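Long-range contacts in DUF115 domain-containing protein (Magnetospirillum magneticum AMB-1, PDB 5MU5), which probably glycosylates flagellin as a Maf-type glycosyltransferase and is involved in the formation of the bacterial flagellum: residues A[374-382]-A[536-546]; A[72-82]-A[206-214]. All blocks are in the same frame, centred on the assembly; numbering follows the deposited sequence.

Contact 1. Residues A[374-382]-A[536-546]; sequences SYALFSPGI and LFHDRWDREDW
Arg-543 grips the last turn of helix 374-378 with two hydrogen bonds: NH1 donates to Leu-377 O at 2.7 Å and NH2 to Ala-376 O at 2.9 Å. Both acceptors lie in the guanidinium plane, and the first bond arrives on a carbonyl lone pair. A third carbonyl, Ser-379 O, is reached by Arg-540 NH1 at 3.2 Å, tilted out of both planes. Next to these polar bonds, Leu-377 lays CG over one face of Trp-546, 3.7 Å from the centroid of the six-membered ring, a CH-pi contact, while its CD1 touches Trp-541 CZ3. Phe-378 and Trp-541 are nearly parallel (10°) but displaced, with ring centroids 5.9 Å apart, so that Phe-378 CZ meets Trp-541 CE3; Phe-378 CE1 also meets Phe-537 CD1. The pattern is C-terminal capping by side chains: Arg-540, on helix 536-541, and Arg-543, in the loop that follows it, take up the carbonyls, the two short helical segments lying at 107°. Ala-376 O and Leu-377 O lack helical partners, because Pro-380 has no N-H and Gly-381 N bonds to Ser-379 OG in an ST turn. In the second shell, Arg-543 NH1 donates to Arg-540 O, the two guanidiniums lie one above the other, and Trp-546 CH2 sits over the rim of the other face of Arg-543. Arg-540 bends at chi2 and chi3 toward Ser-379, in a weakly hydrogen-bonded salt bridge with Asp-539 OD2. Trp-546 NE1 donates to Trp-541 O. Farther out, Tyr-253 meets Phe-537 and Trp-541 edge-to-face.

Contact 2. Residues A[72-82]-A[206-214]; sequences TALGPDHRISA and VVDWTRLFV
Arg-79 lays its guanidinium flat on the indole of Trp-209, the planes 8° apart, and Arg-79 CZ stands 4.0 Å from the centroid of the five-membered ring in a cation-pi contact. The chain bends at chi2 (-81°) and then runs extended across the indole, with CG 3.7 Å over the centroid of the six-membered ring. Arg-211 CD covers the opposite guanidinium face. Arg-79 NH1 donates to Trp-209 O at 2.8 Å and NH2 to Ala-73 O, both near the guanidinium plane, which fixes its rotation. An alanine in place of Arg-79 would remove this plate and would probably leave Trp-209 O without this donor and a gap between the indole and Arg-211. Arg-211 leaves opposite its backbone N, then bends at chi2 (74°) to bring NH2 to Thr-72 OG1 at 3.0 Å, an oxygen also hydrogen-bonded with Met-68 O. Asp-142 forms salt bridges to both arginines, probably offsetting their like charges, and Gln-141 OE1 hydrogen-bonds to Arg-211 NH1. Leu-212 N to His-78 O and Ile-80 N to Thr-210 O flank Arg-79 and Arg-211, a single antiparallel, non-hydrogen-bonded bridge joining the loop to 211-214, an outermost strand of the four-stranded parallel sheet (order 3-2-1-4) in the Maf N-terminal domain.

From the N terminus, the chain leaves helix 61-71 into the loop of contact 2, passes through strands 123-127, 146-150 and 180-183, and returns at 206-214, where contact 2 closes a loop of 123 intervening residues. Only later does contact 1 open, at helix 373-378; the 153 residues between its segments include the later strands of the large mixed sheet, and it closes at helix 534-541. The two loops therefore follow in series, neither nested nor crossed. The centres of the two contacts lie about 44 Å apart on opposite sides of the chain's centre: contact 2 fastens the loop after helix 61-71 to edge strand 211-214, contact 1 joins helix 373-378 of the MptE-like region to helix 534-541 and the turn leading into helix 546-564.

Contact 1. Residues A[374-382]-A[536-546]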
loop_
_atom_site.group_PDB
_atom_site.type_symbol
_atom_site.label_atom_id
_atom_site.label_comp_id
_atom_site.label_asym_id
_atom_site.label_seq_id
_atom_site.Cartn_x
_atom_site.Cartn_y
_atom_site.Cartn_z
ATOM N N SER A 374 3.013 14.429 6.169
ATOM C CA SER A 374 4.012 14.872 7.126
ATOM C C SER A 374 5.428 14.499 6.694
ATOM O O SER A 374 6.381 15.181 7.055
ATOM C CB SER A 374 3.709 14.253 8.486
ATOM O OG SER A 374 3.460 12.863 8.343
ATOM N N TYR A 375 5.570 13.404 5.951
ATOM C CA TYR A 375 6.879 13.006 5.452
ATOM C C TYR A 375 7.341 14.000 4.398
ATOM O O TYR A 375 8.435 14.553 4.470
ATOM C CB TYR A 375 6.847 11.598 4.846
ATOM C CG TYR A 375 8.211 11.157 4.404
ATOM C CD1 TYR A 375 9.130 10.657 5.332
ATOM C CD2 TYR A 375 8.609 11.264 3.067
ATOM C CE1 TYR A 375 10.393 10.261 4.946
ATOM C CE2 TYR A 375 9.879 10.882 2.670
ATOM C CZ TYR A 375 10.770 10.386 3.618
ATOM O OH TYR A 375 12.039 10.002 3.251
ATOM N N ALA A 376 6.482 14.246 3.423
ATOM C CA ALA A 376 6.827 15.118 2.329
ATOM C C ALA A 376 7.098 16.523 2.823
ATOM O O ALA A 376 7.949 17.210 2.299
ATOM C CB ALA A 376 5.701 15.131 1.305
ATOM N N LEU A 377 6.374 16.962 3.836
ATOM C CA LEU A 377 6.502 18.337 4.258
ATOM C C LEU A 377 7.718 18.522 5.184
ATOM O O LEU A 377 8.528 19.430 4.979
ATOM C CB LEU A 377 5.198 18.783 4.915
ATOM C CG LEU A 377 4.889 20.283 4.864
ATOM C CD1 LEU A 377 3.503 20.554 5.440
ATOM C CD2 LEU A 377 5.940 21.085 5.621
ATOM N N PHE A 378 7.875 17.615 6.150
ATOM C CA PHE A 378 8.846 17.780 7.237
ATOM C C PHE A 378 10.125 16.939 7.230
ATOM O O PHE A 378 11.062 17.260 7.964
ATOM C CB PHE A 378 8.139 17.564 8.576
ATOM C CG PHE A 378 7.204 18.669 8.950
ATOM C CD1 PHE A 378 7.693 19.928 9.237
ATOM C CD2 PHE A 378 5.844 18.442 9.059
ATOM C CE1 PHE A 378 6.839 20.955 9.592
ATOM C CE2 PHE A 378 4.984 19.468 9.412
ATOM C CZ PHE A 378 5.483 20.725 9.676
ATOM N N SER A 379 10.173 15.856 6.465
ATOM C CA SER A 379 11.379 15.031 6.434
ATOM C C SER A 379 12.538 15.803 5.854
ATOM O O SER A 379 12.386 16.426 4.815
ATOM C CB SER A 379 11.191 13.788 5.589
ATOM O OG SER A 379 12.356 12.984 5.625
ATOM N N PRO A 380 13.690 15.778 6.534
ATOM C CA PRO A 380 14.870 16.385 5.964
ATOM C C PRO A 380 15.639 15.407 5.086
ATOM O O PRO A 380 16.711 15.744 4.630
ATOM C CB PRO A 380 15.696 16.791 7.198
ATOM C CG PRO A 380 15.280 15.842 8.262
ATOM C CD PRO A 380 13.912 15.316 7.916
ATOM N N GLY A 381 15.112 14.209 4.857
ATOM C CA GLY A 381 15.758 13.242 3.982
ATOM C C GLY A 381 15.520 11.787 4.354
ATOM O O GLY A 381 15.160 11.449 5.489
ATOM N N ILE A 382 15.776 10.922 3.385
ATOM C CA ILE A 382 15.558 9.498 3.531
ATOM C C ILE A 382 16.385 8.869 4.657
ATOM O O ILE A 382 15.921 7.943 5.320
ATOM C CB ILE A 382 15.793 8.773 2.179
ATOM C CG1 ILE A 382 15.270 7.335 2.217
ATOM C CG2 ILE A 382 17.263 8.805 1.775
ATOM C CD1 ILE A 382 13.761 7.221 2.327
ATOM N N LEU A 536 15.344 23.819 11.591
ATOM C CA LEU A 536 14.810 22.726 10.796
ATOM C C LEU A 536 13.348 22.965 10.482
ATOM O O LEU A 536 12.932 22.858 9.327
ATOM C CB LEU A 536 14.976 21.386 11.502
ATOM C CG LEU A 536 14.429 20.212 10.699
ATOM C CD1 LEU A 536 14.962 20.207 9.267
ATOM C CD2 LEU A 536 14.748 18.905 11.420
ATOM N N PHE A 537 12.572 23.314 11.500
ATOM C CA PHE A 537 11.174 23.594 11.266
ATOM C C PHE A 537 10.968 24.639 10.158
ATOM O O PHE A 537 10.189 24.417 9.243
ATOM C CB PHE A 537 10.460 24.022 12.552
ATOM C CG PHE A 537 9.080 24.539 12.312
ATOM C CD1 PHE A 537 8.014 23.666 12.143
ATOM C CD2 PHE A 537 8.851 25.910 12.204
ATOM C CE1 PHE A 537 6.741 24.148 11.886
ATOM C CE2 PHE A 537 7.581 26.398 11.949
ATOM C CZ PHE A 537 6.524 25.512 11.790
ATOM N N HIS A 538 11.652 25.770 10.249
ATOM C CA HIS A 538 11.460 26.845 9.281
ATOM C C HIS A 538 11.934 26.465 7.891
ATOM O O HIS A 538 11.299 26.819 6.903
ATOM C CB HIS A 538 12.143 28.136 9.730
ATOM C CG HIS A 538 11.472 28.783 10.892
ATOM N ND1 HIS A 538 10.161 29.208 10.846
ATOM C CD2 HIS A 538 11.926 29.086 12.132
ATOM C CE1 HIS A 538 9.837 29.746 12.010
ATOM N NE2 HIS A 538 10.889 29.684 12.808
ATOM N N ASP A 539 13.055 25.762 7.822
ATOM C CA ASP A 539 13.563 25.267 6.558
ATOM C C ASP A 539 12.485 24.457 5.842
ATOM O O ASP A 539 12.209 24.695 4.666
ATOM C CB ASP A 539 14.795 24.395 6.782
ATOM C CG ASP A 539 15.336 23.828 5.494
ATOM O OD1 ASP A 539 15.741 24.621 4.613
ATOM O OD2 ASP A 539 15.345 22.590 5.360
ATOM N N ARG A 540 11.863 23.514 6.556
ATOM C CA ARG A 540 10.804 22.687 5.977
ATOM C C ARG A 540 9.496 23.464 5.740
ATOM O O ARG A 540 9.000 23.503 4.626
ATOM C CB ARG A 540 10.539 21.454 6.851
ATOM C CG ARG A 540 11.732 20.509 7.069
ATOM C CD ARG A 540 12.127 19.752 5.806
ATOM N NE ARG A 540 12.817 20.620 4.860
ATOM C CZ ARG A 540 13.080 20.316 3.593
ATOM N NH1 ARG A 540 12.723 19.141 3.081
ATOM N NH2 ARG A 540 13.711 21.206 2.834
ATOM N N TRP A 541 8.953 24.099 6.771
ATOM C CA TRP A 541 7.656 24.794 6.668
ATOM C C TRP A 541 7.563 25.964 5.682
ATOM O O TRP A 541 6.600 26.051 4.915
ATOM C CB TRP A 541 7.240 25.309 8.034
ATOM C CG TRP A 541 5.852 25.823 8.086
ATOM C CD1 TRP A 541 5.467 27.112 8.237
ATOM C CD2 TRP A 541 4.650 25.050 8.003
ATOM N NE1 TRP A 541 4.090 27.200 8.264
ATOM C CE2 TRP A 541 3.568 25.945 8.120
ATOM C CE3 TRP A 541 4.385 23.687 7.871
ATOM C CZ2 TRP A 541 2.246 25.531 8.083
ATOM C CZ3 TRP A 541 3.076 23.268 7.844
ATOM C CH2 TRP A 541 2.015 24.192 7.948
ATOM N N ASP A 542 8.560 26.845 5.698
ATOM C CA ASP A 542 8.528 28.093 4.930
ATOM C C ASP A 542 8.832 27.962 3.437
ATOM O O ASP A 542 8.721 28.949 2.714
ATOM C CB ASP A 542 9.528 29.121 5.513
ATOM C CG ASP A 542 9.238 29.484 6.959
ATOM O OD1 ASP A 542 8.073 29.361 7.396
ATOM O OD2 ASP A 542 10.176 29.910 7.665
ATOM N N ARG A 543 9.205 26.778 2.963
ATOM C CA ARG A 543 9.655 26.641 1.576
ATOM C C ARG A 543 8.541 26.601 0.526
ATOM O O ARG A 543 8.819 26.600 -0.681
ATOM C CB ARG A 543 10.546 25.417 1.438
ATOM C CG ARG A 543 9.813 24.085 1.390
ATOM C CD ARG A 543 10.833 22.974 1.356
ATOM N NE ARG A 543 10.291 21.664 0.990
ATOM C CZ ARG A 543 9.625 20.847 1.806
ATOM N NH1 ARG A 543 9.318 21.193 3.051
ATOM N NH2 ARG A 543 9.242 19.676 1.354
ATOM N N GLU A 544 7.293 26.558 0.978
ATOM C CA GLU A 544 6.150 26.561 0.076
ATOM C C GLU A 544 4.879 27.010 0.800
ATOM O O GLU A 544 4.723 26.781 2.005
ATOM C CB GLU A 544 5.951 25.166 -0.501
ATOM C CG GLU A 544 5.036 25.121 -1.717
ATOM C CD GLU A 544 4.921 23.730 -2.310
ATOM O OE1 GLU A 544 5.940 23.000 -2.359
ATOM O OE2 GLU A 544 3.806 23.361 -2.734
ATOM N N ASP A 545 3.992 27.680 0.063
ATOM C CA ASP A 545 2.687 28.071 0.586
ATOM C C ASP A 545 1.776 26.832 0.436
ATOM O O ASP A 545 1.226 26.570 -0.631
ATOM C CB ASP A 545 2.140 29.286 -0.171
ATOM C CG ASP A 545 0.831 29.795 0.408
ATOM O OD1 ASP A 545 0.208 29.071 1.218
ATOM O OD2 ASP A 545 0.409 30.912 0.051
ATOM N N TRP A 546 1.636 26.076 1.519
ATOM C CA TRP A 546 0.958 24.784 1.489
ATOM C C TRP A 546 -0.528 24.867 1.130
ATOM O O TRP A 546 -0.971 24.175 0.217
ATOM C CB TRP A 546 1.191 24.025 2.813
ATOM C CG TRP A 546 2.686 23.917 3.155
ATOM C CD1 TRP A 546 3.348 24.539 4.180
ATOM C CD2 TRP A 546 3.675 23.185 2.423
ATOM N NE1 TRP A 546 4.691 24.214 4.142
ATOM C CE2 TRP A 546 4.917 23.393 3.069
ATOM C CE3 TRP A 546 3.634 22.377 1.279
ATOM C CZ2 TRP A 546 6.102 22.816 2.611
ATOM C CZ3 TRP A 546 4.812 21.795 0.831
ATOM C CH2 TRP A 546 6.032 22.025 1.494
#

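Contact 2. Residues A[72-82]-A[206-214]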
loop_
_atom_site.group_PDB
_atom_site.type_symbol
_atom_site.label_atom_id
_atom_site.label_comp_id
_atom_site.label_asym_id
_atom_site.label_seq_id
_atom_site.Cartn_x
_atom_site.Cartn_y
_atom_site.Cartn_z
ATOM N N THR A 72 -19.608 -13.185 -23.826
ATOM C CA THR A 72 -19.348 -12.765 -22.443
ATOM C C THR A 72 -19.290 -11.254 -22.200
ATOM O O THR A 72 -18.773 -10.802 -21.176
ATOM C CB THR A 72 -18.039 -13.400 -21.916
ATOM O OG1 THR A 72 -16.948 -13.133 -22.812
ATOM C CG2 THR A 72 -18.208 -14.869 -21.772
ATOM N N ALA A 73 -19.854 -10.480 -23.109
ATOM C CA ALA A 73 -19.796 -9.017 -23.019
ATOM C C ALA A 73 -20.445 -8.421 -21.778
ATOM O O ALA A 73 -19.995 -7.381 -21.301
ATOM C CB ALA A 73 -20.443 -8.394 -24.254
ATOM N N LEU A 74 -21.499 -9.058 -21.270
ATOM C CA LEU A 74 -22.328 -8.451 -20.215
ATOM C C LEU A 74 -22.448 -9.217 -18.894
ATOM O O LEU A 74 -22.887 -8.659 -17.896
ATOM C CB LEU A 74 -23.732 -8.225 -20.777
ATOM C CG LEU A 74 -23.826 -7.375 -22.060
ATOM C CD1 LEU A 74 -25.213 -7.467 -22.688
ATOM C CD2 LEU A 74 -23.455 -5.921 -21.779
ATOM N N GLY A 75 -22.092 -10.495 -18.889
ATOM C CA GLY A 75 -22.252 -11.298 -17.692
ATOM C C GLY A 75 -21.302 -10.868 -16.592
ATOM O O GLY A 75 -20.125 -10.631 -16.849
ATOM N N PRO A 76 -21.799 -10.772 -15.356
ATOM C CA PRO A 76 -20.934 -10.450 -14.221
ATOM C C PRO A 76 -19.888 -11.518 -13.861
ATOM O O PRO A 76 -18.924 -11.191 -13.192
ATOM C CB PRO A 76 -21.925 -10.259 -13.062
ATOM C CG PRO A 76 -23.108 -11.082 -13.442
ATOM C CD PRO A 76 -23.200 -10.961 -14.940
ATOM N N ASP A 77 -20.047 -12.768 -14.303
ATOM C CA ASP A 77 -19.072 -13.824 -13.957
ATOM C C ASP A 77 -17.665 -13.488 -14.427
ATOM O O ASP A 77 -16.695 -13.851 -13.781
ATOM C CB ASP A 77 -19.429 -15.178 -14.583
ATOM C CG ASP A 77 -20.677 -15.832 -13.984
ATOM O OD1 ASP A 77 -21.318 -15.295 -13.041
ATOM O OD2 ASP A 77 -21.018 -16.924 -14.491
ATOM N N HIS A 78 -17.573 -12.805 -15.564
ATOM C CA HIS A 78 -16.294 -12.482 -16.217
ATOM C C HIS A 78 -15.862 -11.018 -15.981
ATOM O O HIS A 78 -15.266 -10.385 -16.849
ATOM C CB HIS A 78 -16.447 -12.769 -17.722
ATOM C CG HIS A 78 -17.150 -14.066 -18.006
ATOM N ND1 HIS A 78 -16.596 -15.293 -17.702
ATOM C CD2 HIS A 78 -18.381 -14.323 -18.514
ATOM C CE1 HIS A 78 -17.444 -16.249 -18.033
ATOM N NE2 HIS A 78 -18.533 -15.688 -18.530
ATOM N N ARG A 79 -16.187 -10.509 -14.796
ATOM C CA ARG A 79 -15.966 -9.131 -14.413
ATOM C C ARG A 79 -15.625 -9.035 -12.936
ATOM O O ARG A 79 -16.037 -9.880 -12.145
ATOM C CB ARG A 79 -17.271 -8.346 -14.598
ATOM C CG ARG A 79 -17.789 -8.268 -16.020
ATOM C CD ARG A 79 -17.071 -7.188 -16.789
ATOM N NE ARG A 79 -17.607 -7.065 -18.132
ATOM C CZ ARG A 79 -17.281 -6.103 -18.986
ATOM N NH1 ARG A 79 -16.450 -5.151 -18.640
ATOM N NH2 ARG A 79 -17.814 -6.069 -20.181
ATOM N N ILE A 80 -14.898 -7.987 -12.572
ATOM C CA ILE A 80 -14.756 -7.606 -11.178
ATOM C C ILE A 80 -16.053 -6.868 -10.820
ATOM O O ILE A 80 -16.511 -6.033 -11.592
ATOM C CB ILE A 80 -13.552 -6.658 -10.974
ATOM C CG1 ILE A 80 -12.226 -7.344 -11.344
ATOM C CG2 ILE A 80 -13.483 -6.132 -9.554
ATOM C CD1 ILE A 80 -11.897 -8.597 -10.564
ATOM N N SER A 81 -16.645 -7.194 -9.672
ATOM C CA SER A 81 -17.817 -6.485 -9.128
ATOM C C SER A 81 -17.518 -6.026 -7.705
ATOM O O SER A 81 -17.897 -6.701 -6.733
ATOM C CB SER A 81 -19.049 -7.378 -9.103
ATOM O OG SER A 81 -19.335 -7.848 -10.406
ATOM N N ALA A 82 -16.852 -4.874 -7.588
ATOM C CA ALA A 82 -16.481 -4.300 -6.277
ATOM C C ALA A 82 -17.466 -3.230 -5.781
ATOM O O ALA A 82 -17.419 -2.095 -6.254
ATOM C CB ALA A 82 -15.070 -3.715 -6.345
ATOM N N VAL A 206 -10.389 2.369 -10.057
ATOM C CA VAL A 206 -11.596 1.994 -10.793
ATOM C C VAL A 206 -11.549 0.597 -11.345
ATOM O O VAL A 206 -11.809 0.377 -12.529
ATOM C CB VAL A 206 -11.946 2.974 -11.936
ATOM C CG1 VAL A 206 -12.389 4.304 -11.353
ATOM C CG2 VAL A 206 -10.783 3.170 -12.899
ATOM N N VAL A 207 -11.272 -0.368 -10.481
ATOM C CA VAL A 207 -11.265 -1.749 -10.940
ATOM C C VAL A 207 -12.656 -2.279 -11.207
ATOM O O VAL A 207 -12.782 -3.323 -11.802
ATOM C CB VAL A 207 -10.575 -2.718 -9.956
ATOM C CG1 VAL A 207 -9.083 -2.458 -9.960
ATOM C CG2 VAL A 207 -11.181 -2.636 -8.552
ATOM N N ASP A 208 -13.695 -1.582 -10.754
ATOM C CA ASP A 208 -15.051 -2.079 -10.953
ATOM C C ASP A 208 -15.367 -2.368 -12.428
ATOM O O ASP A 208 -15.138 -1.546 -13.291
ATOM C CB ASP A 208 -16.095 -1.130 -10.379
ATOM C CG ASP A 208 -17.505 -1.607 -10.652
ATOM O OD1 ASP A 208 -17.907 -2.643 -10.103
ATOM O OD2 ASP A 208 -18.218 -0.966 -11.437
ATOM N N TRP A 209 -15.892 -3.562 -12.683
ATOM C CA TRP A 209 -16.359 -3.982 -14.003
ATOM C C TRP A 209 -15.219 -4.216 -14.980
ATOM O O TRP A 209 -15.409 -4.186 -16.201
ATOM C CB TRP A 209 -17.402 -3.017 -14.553
ATOM C CG TRP A 209 -18.448 -3.648 -15.454
ATOM C CD1 TRP A 209 -18.740 -3.304 -16.747
ATOM C CD2 TRP A 209 -19.331 -4.730 -15.120
ATOM N NE1 TRP A 209 -19.750 -4.106 -17.233
ATOM C CE2 TRP A 209 -20.126 -4.986 -16.246
ATOM C CE3 TRP A 209 -19.539 -5.488 -13.967
ATOM C CZ2 TRP A 209 -21.106 -5.971 -16.251
ATOM C CZ3 TRP A 209 -20.513 -6.475 -13.984
ATOM C CH2 TRP A 209 -21.270 -6.710 -15.109
ATOM N N THR A 210 -14.031 -4.459 -14.435
ATOM C CA THR A 210 -12.883 -4.887 -15.217
ATOM C C THR A 210 -13.234 -6.214 -15.921
ATOM O O THR A 210 -13.680 -7.168 -15.291
ATOM C CB THR A 210 -11.652 -5.094 -14.294
ATOM O OG1 THR A 210 -11.245 -3.832 -13.730
ATOM C CG2 THR A 210 -10.472 -5.727 -15.039
ATOM N N ARG A 211 -13.061 -6.249 -17.235
ATOM C CA ARG A 211 -13.253 -7.453 -18.014
ATOM C C ARG A 211 -12.080 -8.395 -17.789
ATOM O O ARG A 211 -10.917 -7.994 -17.900
ATOM C CB ARG A 211 -13.342 -7.097 -19.506
ATOM C CG ARG A 211 -13.732 -8.255 -20.426
ATOM C CD ARG A 211 -15.199 -8.611 -20.313
ATOM N NE ARG A 211 -15.596 -9.590 -21.332
ATOM C CZ ARG A 211 -15.987 -9.293 -22.573
ATOM N NH1 ARG A 211 -16.028 -8.030 -22.991
ATOM N NH2 ARG A 211 -16.327 -10.274 -23.407
ATOM N N LEU A 212 -12.397 -9.646 -17.480
ATOM C CA LEU A 212 -11.418 -10.706 -17.336
ATOM C C LEU A 212 -11.633 -11.713 -18.467
ATOM O O LEU A 212 -12.778 -12.006 -18.817
ATOM C CB LEU A 212 -11.625 -11.397 -16.009
ATOM C CG LEU A 212 -11.581 -10.471 -14.795
ATOM C CD1 LEU A 212 -11.986 -11.245 -13.559
ATOM C CD2 LEU A 212 -10.189 -9.890 -14.648
ATOM N N PHE A 213 -10.543 -12.217 -19.053
ATOM C CA PHE A 213 -10.639 -13.158 -20.161
ATOM C C PHE A 213 -9.426 -14.081 -20.219
ATOM O O PHE A 213 -8.289 -13.626 -20.198
ATOM C CB PHE A 213 -10.782 -12.408 -21.483
ATOM C CG PHE A 213 -11.266 -13.265 -22.600
ATOM C CD1 PHE A 213 -12.632 -13.431 -22.817
ATOM C CD2 PHE A 213 -10.363 -13.933 -23.430
ATOM C CE1 PHE A 213 -13.089 -14.258 -23.838
ATOM C CE2 PHE A 213 -10.818 -14.752 -24.456
ATOM C CZ PHE A 213 -12.179 -14.921 -24.661
ATOM N N VAL A 214 -9.690 -15.380 -20.303
ATOM C CA VAL A 214 -8.664 -16.387 -20.342
ATOM C C VAL A 214 -8.586 -16.831 -21.798
ATOM O O VAL A 214 -9.561 -17.321 -22.347
ATOM C CB VAL A 214 -9.007 -17.549 -19.381
ATOM C CG1 VAL A 214 -8.072 -18.734 -19.588
ATOM C CG2 VAL A 214 -8.947 -17.072 -17.928
#